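Long-range contact in maltose/maltodextrin-binding protein (Thermus thermophilus, PDB 2GH9), which binds maltotriose and, as a periplasmic solute-binding protein, probably delivers such maltodextrins to a membrane transporter: residues A[50-64]-A[266-279]. Residues are numbered along the deposited sequence; the frame is centred on the assembly and turned at random. Where two conformers were deposited one is given.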
ATOM      1  N   ALA A  50       8.178  -4.034 -21.278  1.00 31.09           N
ATOM      2  CA  ALA A  50       7.575  -2.936 -22.020  1.00 31.25           C
ATOM      3  C   ALA A  50       8.359  -2.609 -23.299  1.00 32.09           C
ATOM      4  O   ALA A  50       7.780  -2.578 -24.391  1.00 31.99           O
ATOM      5  CB  ALA A  50       7.416  -1.691 -21.133  1.00 30.83           C
ATOM      6  N   PRO A  51       9.675  -2.379 -23.170  1.00 32.57           N
ATOM      7  CA  PRO A  51      10.473  -2.002 -24.340  1.00 33.38           C
ATOM      8  C   PRO A  51      10.684  -3.118 -25.350  1.00 34.29           C
ATOM      9  O   PRO A  51      11.164  -2.848 -26.438  1.00 35.00           O
ATOM     10  CB  PRO A  51      11.815  -1.558 -23.736  1.00 33.00           C
ATOM     11  CG  PRO A  51      11.622  -1.539 -22.266  1.00 32.84           C
ATOM     12  CD  PRO A  51      10.487  -2.433 -21.948  1.00 32.26           C
ATOM     13  N   GLN A  52      10.333  -4.353 -24.989  1.00 35.01           N
ATOM     14  CA  GLN A  52      10.395  -5.500 -25.897  1.00 35.28           C
ATOM     15  C   GLN A  52       9.066  -5.829 -26.585  1.00 34.95           C
ATOM     16  O   GLN A  52       8.984  -6.807 -27.297  1.00 35.35           O
ATOM     17  CB  GLN A  52      10.891  -6.726 -25.130  1.00 35.15           C
ATOM     18  CG  GLN A  52      12.362  -6.622 -24.748  1.00 37.27           C
ATOM     19  CD  GLN A  52      12.832  -7.770 -23.891  1.00 38.25           C
ATOM     20  OE1 GLN A  52      13.466  -8.724 -24.384  1.00 43.88           O
ATOM     21  NE2 GLN A  52      12.526  -7.704 -22.598  1.00 42.40           N
ATOM     22  N   GLY A  53       8.031  -5.015 -26.385  1.00 34.89           N
ATOM     23  CA  GLY A  53       6.697  -5.311 -26.917  1.00 34.51           C
ATOM     24  C   GLY A  53       5.915  -6.388 -26.169  1.00 34.14           C
ATOM     25  O   GLY A  53       4.908  -6.904 -26.686  1.00 34.76           O
ATOM     26  N   GLN A  54       6.354  -6.716 -24.952  1.00 33.60           N
ATOM     27  CA  GLN A  54       5.860  -7.890 -24.207  1.00 33.14           C
ATOM     28  C   GLN A  54       4.969  -7.554 -22.990  1.00 32.51           C
ATOM     29  O   GLN A  54       4.498  -8.488 -22.301  1.00 33.00           O
ATOM     30  CB  GLN A  54       7.029  -8.731 -23.693  1.00 33.04           C
ATOM     31  CG  GLN A  54       7.929  -9.393 -24.734  1.00 34.43           C
ATOM     32  CD  GLN A  54       9.242  -9.839 -24.116  1.00 34.10           C
ATOM     33  OE1 GLN A  54       9.650  -9.313 -23.089  1.00 39.38           O
ATOM     34  NE2 GLN A  54       9.903 -10.810 -24.723  1.00 35.84           N
ATOM     35  N   ALA A  55       4.749  -6.264 -22.705  1.00 31.16           N
ATOM     36  CA  ALA A  55       3.892  -5.859 -21.567  1.00 30.68           C
ATOM     37  C   ALA A  55       2.489  -5.395 -22.006  1.00 30.26           C
ATOM     38  O   ALA A  55       2.258  -5.069 -23.179  1.00 29.31           O
ATOM     39  CB  ALA A  55       4.572  -4.780 -20.724  1.00 30.81           C
ATOM     40  N   ALA A  56       1.562  -5.373 -21.045  1.00 28.95           N
ATOM     41  CA  ALA A  56       0.195  -4.910 -21.274  1.00 28.37           C
ATOM     42  C   ALA A  56       0.123  -3.438 -21.650  1.00 27.71           C
ATOM     43  O   ALA A  56       1.050  -2.666 -21.392  1.00 28.33           O
ATOM     44  CB  ALA A  56      -0.676  -5.147 -20.018  1.00 27.88           C
ATOM     45  N   ASP A  57      -1.009  -3.057 -22.238  1.00 26.90           N
ATOM     46  CA  ASP A  57      -1.244  -1.686 -22.672  1.00 26.22           C
ATOM     47  C   ASP A  57      -1.438  -0.747 -21.498  1.00 25.15           C
ATOM     48  O   ASP A  57      -1.166   0.434 -21.615  1.00 25.52           O
ATOM     49  CB  ASP A  57      -2.466  -1.639 -23.600  1.00 26.59           C
ATOM     50  CG  ASP A  57      -2.213  -2.373 -24.903  1.00 27.26           C
ATOM     51  OD1 ASP A  57      -1.396  -1.871 -25.688  1.00 28.68           O
ATOM     52  OD2 ASP A  57      -2.769  -3.460 -25.120  1.00 28.38           O
ATOM     53  N   LEU A  58      -1.938  -1.269 -20.380  1.00 24.18           N
ATOM     54  CA  LEU A  58      -2.045  -0.485 -19.158  1.00 23.72           C
ATOM     55  C   LEU A  58      -1.956  -1.359 -17.905  1.00 22.77           C
ATOM     56  O   LEU A  58      -2.069  -2.586 -17.968  1.00 22.61           O
ATOM     57  CB  LEU A  58      -3.309   0.408 -19.139  1.00 24.58           C
ATOM     58  CG  LEU A  58      -4.742  -0.067 -19.368  1.00 25.09           C
ATOM     59  CD1 LEU A  58      -5.737   1.020 -18.972  1.00 25.00           C
ATOM     60  CD2 LEU A  58      -4.942  -0.461 -20.812  1.00 27.94           C
ATOM     61  N   VAL A  59      -1.664  -0.713 -16.775  1.00 21.91           N
ATOM     62  CA  VAL A  59      -1.665  -1.403 -15.478  1.00 21.07           C
ATOM     63  C   VAL A  59      -2.672  -0.672 -14.631  1.00 20.05           C
ATOM     64  O   VAL A  59      -2.568   0.543 -14.462  1.00 20.50           O
ATOM     65  CB  VAL A  59      -0.299  -1.409 -14.761  1.00 20.99           C
ATOM     66  CG1 VAL A  59      -0.356  -2.332 -13.510  1.00 19.75           C
ATOM     67  CG2 VAL A  59       0.806  -1.879 -15.678  1.00 19.90           C
ATOM     68  N   VAL A  60      -3.682  -1.411 -14.183  1.00 20.21           N
ATOM     69  CA  VAL A  60      -4.702  -0.942 -13.248  1.00 19.49           C
ATOM     70  C   VAL A  60      -4.603  -1.803 -11.976  1.00 20.11           C
ATOM     71  O   VAL A  60      -5.124  -2.927 -11.953  1.00 20.90           O
ATOM     72  CB  VAL A  60      -6.088  -1.108 -13.855  1.00 19.88           C
ATOM     73  CG1 VAL A  60      -7.153  -0.619 -12.883  1.00 17.65           C
ATOM     74  CG2 VAL A  60      -6.190  -0.361 -15.208  1.00 18.75           C
ATOM     75  N   THR A  61      -3.955  -1.347 -10.903  1.00 19.99           N
ATOM     76  CA  THR A  61      -3.231  -0.093 -10.757  1.00 19.74           C
ATOM     77  C   THR A  61      -1.813  -0.394 -10.256  1.00 19.79           C
ATOM     78  O   THR A  61      -1.509  -1.519  -9.832  1.00 19.72           O
ATOM     79  CB  THR A  61      -3.915   0.807  -9.707  1.00 20.44           C
ATOM     80  OG1 THR A  61      -4.286   0.013  -8.558  1.00 19.06           O
ATOM     81  CG2 THR A  61      -5.172   1.499 -10.319  1.00 18.38           C
ATOM     82  N   VAL A  62      -0.952   0.614 -10.291  1.00 18.97           N
ATOM     83  CA  VAL A  62       0.353   0.529  -9.649  1.00 19.19           C
ATOM     84  C   VAL A  62       0.410   1.464  -8.447  1.00 19.26           C
ATOM     85  O   VAL A  62      -0.209   2.522  -8.460  1.00 18.87           O
ATOM     86  CB  VAL A  62       1.528   0.916 -10.624  1.00 18.71           C
ATOM     87  CG1 VAL A  62       1.573  -0.029 -11.847  1.00 18.69           C
ATOM     88  CG2 VAL A  62       1.462   2.448 -11.039  1.00 18.60           C
ATOM     89  N   PRO A  63       1.197   1.095  -7.415  1.00 18.70           N
ATOM     90  CA  PRO A  63       1.440   2.005  -6.302  1.00 19.22           C
ATOM     91  C   PRO A  63       2.440   3.056  -6.744  1.00 19.24           C
ATOM     92  O   PRO A  63       3.316   2.783  -7.567  1.00 19.91           O
ATOM     93  CB  PRO A  63       2.052   1.095  -5.222  1.00 18.95           C
ATOM     94  CG  PRO A  63       2.762   0.059  -6.013  1.00 18.21           C
ATOM     95  CD  PRO A  63       1.931  -0.167  -7.255  1.00 19.22           C
ATOM     96  N   HIS A  64       2.298   4.251  -6.214  1.00 19.93           N
ATOM     97  CA  HIS A  64       3.130   5.374  -6.639  1.00 20.31           C
ATOM     98  C   HIS A  64       4.619   5.274  -6.350  1.00 20.66           C
ATOM     99  O   HIS A  64       5.405   5.983  -6.973  1.00 19.87           O
ATOM    100  CB  HIS A  64       2.583   6.670  -6.080  1.00 20.29           C
ATOM    101  CG  HIS A  64       2.931   6.933  -4.645  1.00 20.79           C
ATOM    102  ND1 HIS A  64       2.079   6.629  -3.605  1.00 18.74           N
ATOM    103  CD2 HIS A  64       4.012   7.537  -4.086  1.00 20.37           C
ATOM    104  CE1 HIS A  64       2.624   7.033  -2.466  1.00 22.24           C
ATOM    105  NE2 HIS A  64       3.803   7.576  -2.728  1.00 19.99           N
ATOM    106  N   LEU A 266       1.309   6.300   3.324  1.00 19.66           N
ATOM    107  CA  LEU A 266       0.192   6.558   2.438  1.00 19.86           C
ATOM    108  C   LEU A 266       0.653   6.109   1.068  1.00 19.71           C
ATOM    109  O   LEU A 266       1.795   6.364   0.655  1.00 20.66           O
ATOM    110  CB  LEU A 266      -0.219   8.039   2.458  1.00 20.65           C
ATOM    111  CG  LEU A 266      -0.503   8.582   3.869  1.00 22.95           C
ATOM    112  CD1 LEU A 266      -0.684  10.098   3.890  1.00 25.02           C
ATOM    113  CD2 LEU A 266      -1.720   7.903   4.501  1.00 25.72           C
ATOM    114  N   GLY A 267      -0.200   5.349   0.411  1.00 19.45           N
ATOM    115  CA  GLY A 267       0.081   4.847  -0.910  1.00 19.37           C
ATOM    116  C   GLY A 267      -0.991   5.384  -1.814  1.00 19.19           C
ATOM    117  O   GLY A 267      -2.142   5.458  -1.420  1.00 18.97           O
ATOM    118  N   VAL A 268      -0.604   5.754  -3.027  1.00 19.10           N
ATOM    119  CA  VAL A 268      -1.557   6.126  -4.051  1.00 19.48           C
ATOM    120  C   VAL A 268      -1.469   5.110  -5.168  1.00 19.20           C
ATOM    121  O   VAL A 268      -0.380   4.855  -5.709  1.00 18.87           O
ATOM    122  CB  VAL A 268      -1.313   7.553  -4.587  1.00 19.20           C
ATOM    123  CG1 VAL A 268      -2.360   7.901  -5.601  1.00 17.97           C
ATOM    124  CG2 VAL A 268      -1.301   8.552  -3.448  1.00 20.30           C
ATOM    125  N   GLN A 269      -2.616   4.513  -5.489  1.00 19.19           N
ATOM    126  CA  GLN A 269      -2.726   3.627  -6.627  1.00 19.54           C
ATOM    127  C   GLN A 269      -3.202   4.432  -7.838  1.00 20.28           C
ATOM    128  O   GLN A 269      -4.154   5.192  -7.738  1.00 20.90           O
ATOM    129  CB  GLN A 269      -3.707   2.500  -6.334  1.00 19.24           C
ATOM    130  CG  GLN A 269      -3.283   1.562  -5.206  1.00 17.86           C
ATOM    131  CD  GLN A 269      -2.337   0.455  -5.639  1.00 18.54           C
ATOM    132  OE1 GLN A 269      -2.329   0.031  -6.792  1.00 18.58           O
ATOM    133  NE2 GLN A 269      -1.534  -0.026  -4.697  1.00 14.85           N
ATOM    134  N   GLY A 270      -2.547   4.232  -8.976  1.00 20.94           N
ATOM    135  CA  GLY A 270      -2.925   4.930 -10.203  1.00 20.89           C
ATOM    136  C   GLY A 270      -2.821   4.074 -11.434  1.00 20.98           C
ATOM    137  O   GLY A 270      -2.115   3.032 -11.457  1.00 20.81           O
ATOM    138  N   VAL A 271      -3.543   4.496 -12.470  1.00 21.15           N
ATOM    139  CA  VAL A 271      -3.493   3.816 -13.742  1.00 21.67           C
ATOM    140  C   VAL A 271      -2.325   4.382 -14.558  1.00 22.19           C
ATOM    141  O   VAL A 271      -2.161   5.616 -14.663  1.00 22.96           O
ATOM    142  CB  VAL A 271      -4.812   3.966 -14.548  1.00 21.48           C
ATOM    143  CG1 VAL A 271      -4.699   3.209 -15.861  1.00 20.94           C
ATOM    144  CG2 VAL A 271      -6.063   3.482 -13.714  1.00 20.29           C
ATOM    145  N   VAL A 272      -1.521   3.492 -15.130  1.00 22.39           N
ATOM    146  CA  VAL A 272      -0.420   3.898 -16.009  1.00 22.96           C
ATOM    147  C   VAL A 272      -0.593   3.263 -17.374  1.00 24.10           C
ATOM    148  O   VAL A 272      -1.097   2.143 -17.513  1.00 23.95           O
ATOM    149  CB  VAL A 272       0.991   3.569 -15.433  1.00 22.68           C
ATOM    150  CG1 VAL A 272       1.253   4.391 -14.147  1.00 20.10           C
ATOM    151  CG2 VAL A 272       1.134   2.058 -15.191  1.00 22.68           C
ATOM    152  N   VAL A 273      -0.195   4.007 -18.394  1.00 25.01           N
ATOM    153  CA  VAL A 273      -0.267   3.526 -19.750  1.00 25.76           C
ATOM    154  C   VAL A 273       1.154   3.192 -20.204  1.00 26.11           C
ATOM    155  O   VAL A 273       2.091   3.898 -19.877  1.00 26.77           O
ATOM    156  CB  VAL A 273      -1.003   4.568 -20.660  1.00 26.52           C
ATOM    157  CG1 VAL A 273      -0.888   4.185 -22.149  1.00 24.91           C
ATOM    158  CG2 VAL A 273      -2.464   4.648 -20.259  1.00 26.67           C
ATOM    159  N   ASN A 274       1.290   2.078 -20.911  1.00 27.19           N
ATOM    160  CA  ASN A 274       2.551   1.627 -21.482  1.00 28.23           C
ATOM    161  C   ASN A 274       2.994   2.563 -22.612  1.00 29.48           C
ATOM    162  O   ASN A 274       2.280   2.716 -23.616  1.00 29.91           O
ATOM    163  CB  ASN A 274       2.360   0.208 -22.018  1.00 27.81           C
ATOM    164  CG  ASN A 274       3.647  -0.452 -22.458  1.00 27.61           C
ATOM    165  OD1 ASN A 274       4.678   0.191 -22.583  1.00 29.09           O
ATOM    166  ND2 ASN A 274       3.593  -1.764 -22.665  1.00 25.29           N
ATOM    167  N   ALA A 275       4.171   3.174 -22.453  1.00 30.77           N
ATOM    168  CA  ALA A 275       4.730   4.068 -23.475  1.00 31.68           C
ATOM    169  C   ALA A 275       4.942   3.357 -24.823  1.00 32.82           C
ATOM    170  O   ALA A 275       5.026   4.003 -25.869  1.00 33.72           O
ATOM    171  CB  ALA A 275       6.040   4.672 -22.981  1.00 31.79           C
ATOM    172  N   TYR A 276       5.002   2.027 -24.792  1.00 33.83           N
ATOM    173  CA  TYR A 276       5.174   1.202 -25.987  1.00 34.37           C
ATOM    174  C   TYR A 276       3.880   0.557 -26.466  1.00 35.16           C
ATOM    175  O   TYR A 276       3.905  -0.362 -27.304  1.00 35.73           O
ATOM    176  CB  TYR A 276       6.200   0.113 -25.697  1.00 34.93           C
ATOM    177  CG  TYR A 276       7.566   0.665 -25.463  1.00 35.13           C
ATOM    178  CD1 TYR A 276       8.434   0.877 -26.520  1.00 35.90           C
ATOM    179  CD2 TYR A 276       7.988   1.001 -24.188  1.00 35.80           C
ATOM    180  CE1 TYR A 276       9.699   1.402 -26.313  1.00 35.76           C
ATOM    181  CE2 TYR A 276       9.237   1.514 -23.963  1.00 35.45           C
ATOM    182  CZ  TYR A 276      10.103   1.716 -25.035  1.00 36.71           C
ATOM    183  OH  TYR A 276      11.364   2.236 -24.807  1.00 35.11           O
ATOM    184  N   SER A 277       2.746   1.020 -25.956  1.00 35.39           N
ATOM    185  CA  SER A 277       1.471   0.505 -26.429  1.00 35.99           C
ATOM    186  C   SER A 277       1.308   0.763 -27.923  1.00 36.26           C
ATOM    187  O   SER A 277       1.431   1.889 -28.365  1.00 36.53           O
ATOM    188  CB  SER A 277       0.308   1.156 -25.693  1.00 35.54           C
ATOM    189  OG  SER A 277      -0.914   0.603 -26.137  1.00 36.76           O
ATOM    190  N   LYS A 278       0.994  -0.287 -28.678  1.00 37.25           N
ATOM    191  CA  LYS A 278       0.526  -0.128 -30.064  1.00 37.46           C
ATOM    192  C   LYS A 278      -0.943   0.328 -30.216  1.00 37.49           C
ATOM    193  O   LYS A 278      -1.475   0.290 -31.336  1.00 38.21           O
ATOM    194  CB  LYS A 278       0.728  -1.429 -30.846  1.00 38.22           C
ATOM    195  CG  LYS A 278       2.161  -1.938 -30.842  1.00 39.86           C
ATOM    196  CD  LYS A 278       3.157  -0.805 -31.128  1.00 42.25           C
ATOM    197  CE  LYS A 278       4.581  -1.310 -31.326  1.00 42.26           C
ATOM    198  NZ  LYS A 278       5.497  -0.149 -31.480  1.00 41.02           N
ATOM    199  N   ASN A 279      -1.572   0.750 -29.113  0.50 37.03           N
ATOM    200  CA  ASN A 279      -2.957   1.226 -29.111  0.50 36.48           C
ATOM    201  C   ASN A 279      -3.178   2.259 -27.991  0.50 36.07           C
ATOM    202  O   ASN A 279      -4.139   2.148 -27.217  0.50 35.83           O
ATOM    203  CB  ASN A 279      -3.936   0.036 -28.946  0.50 36.64           C
ATOM    204  CG  ASN A 279      -4.173  -0.740 -30.249  0.50 36.46           C
ATOM    205  OD1 ASN A 279      -4.323  -0.151 -31.322  0.50 36.33           O
ATOM    206  ND2 ASN A 279      -4.233  -2.070 -30.147  0.50 35.04           N
TER
HETATM  207  O   HOH W   1       5.289  -3.599 -24.605  1.00 29.87           O
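V59 and V272 form an antiparallel hydrogen-bonded pair, buried and closely packed, with the CG2 methyl of V272 3.8 Å from V59 CB. V62, also buried, crosses the same valine at about a right angle, its CG2 3.7 Å from V272 CG1. Between V59 and V62 the register slips by one residue, a beta bulge accompanied by a cis peptide before T61. There the T61 hydroxyl donates to Q269 OE1 (2.6 Å). Beyond P63, H64 CG sits between its backbone N and carbonyl carbon (chi1 79°), which brings ND1 back to accept V268 N in the ring plane at 2.9 Å; NE2 bonds to M335 O. Against this tight core, the far end is looser and solvent-exposed, P51 CA resting over the Y276 ring face. Here N274 ND2 reaches A56 O (3.0 Å) and a water, OD1 accepts Y276 N in an Asx turn, and D57 OD1 takes the S277 hydroxyl. With an alanine in place of N274, A56 O and Y276 N would probably lose their side-chain partners and the water one link. Polar side chains thus tie the 274-277 turn and H64 to the facing segment, while P63 touches two bound glucose units and Q269 one, consistent with a binding-site wall set by this pairing.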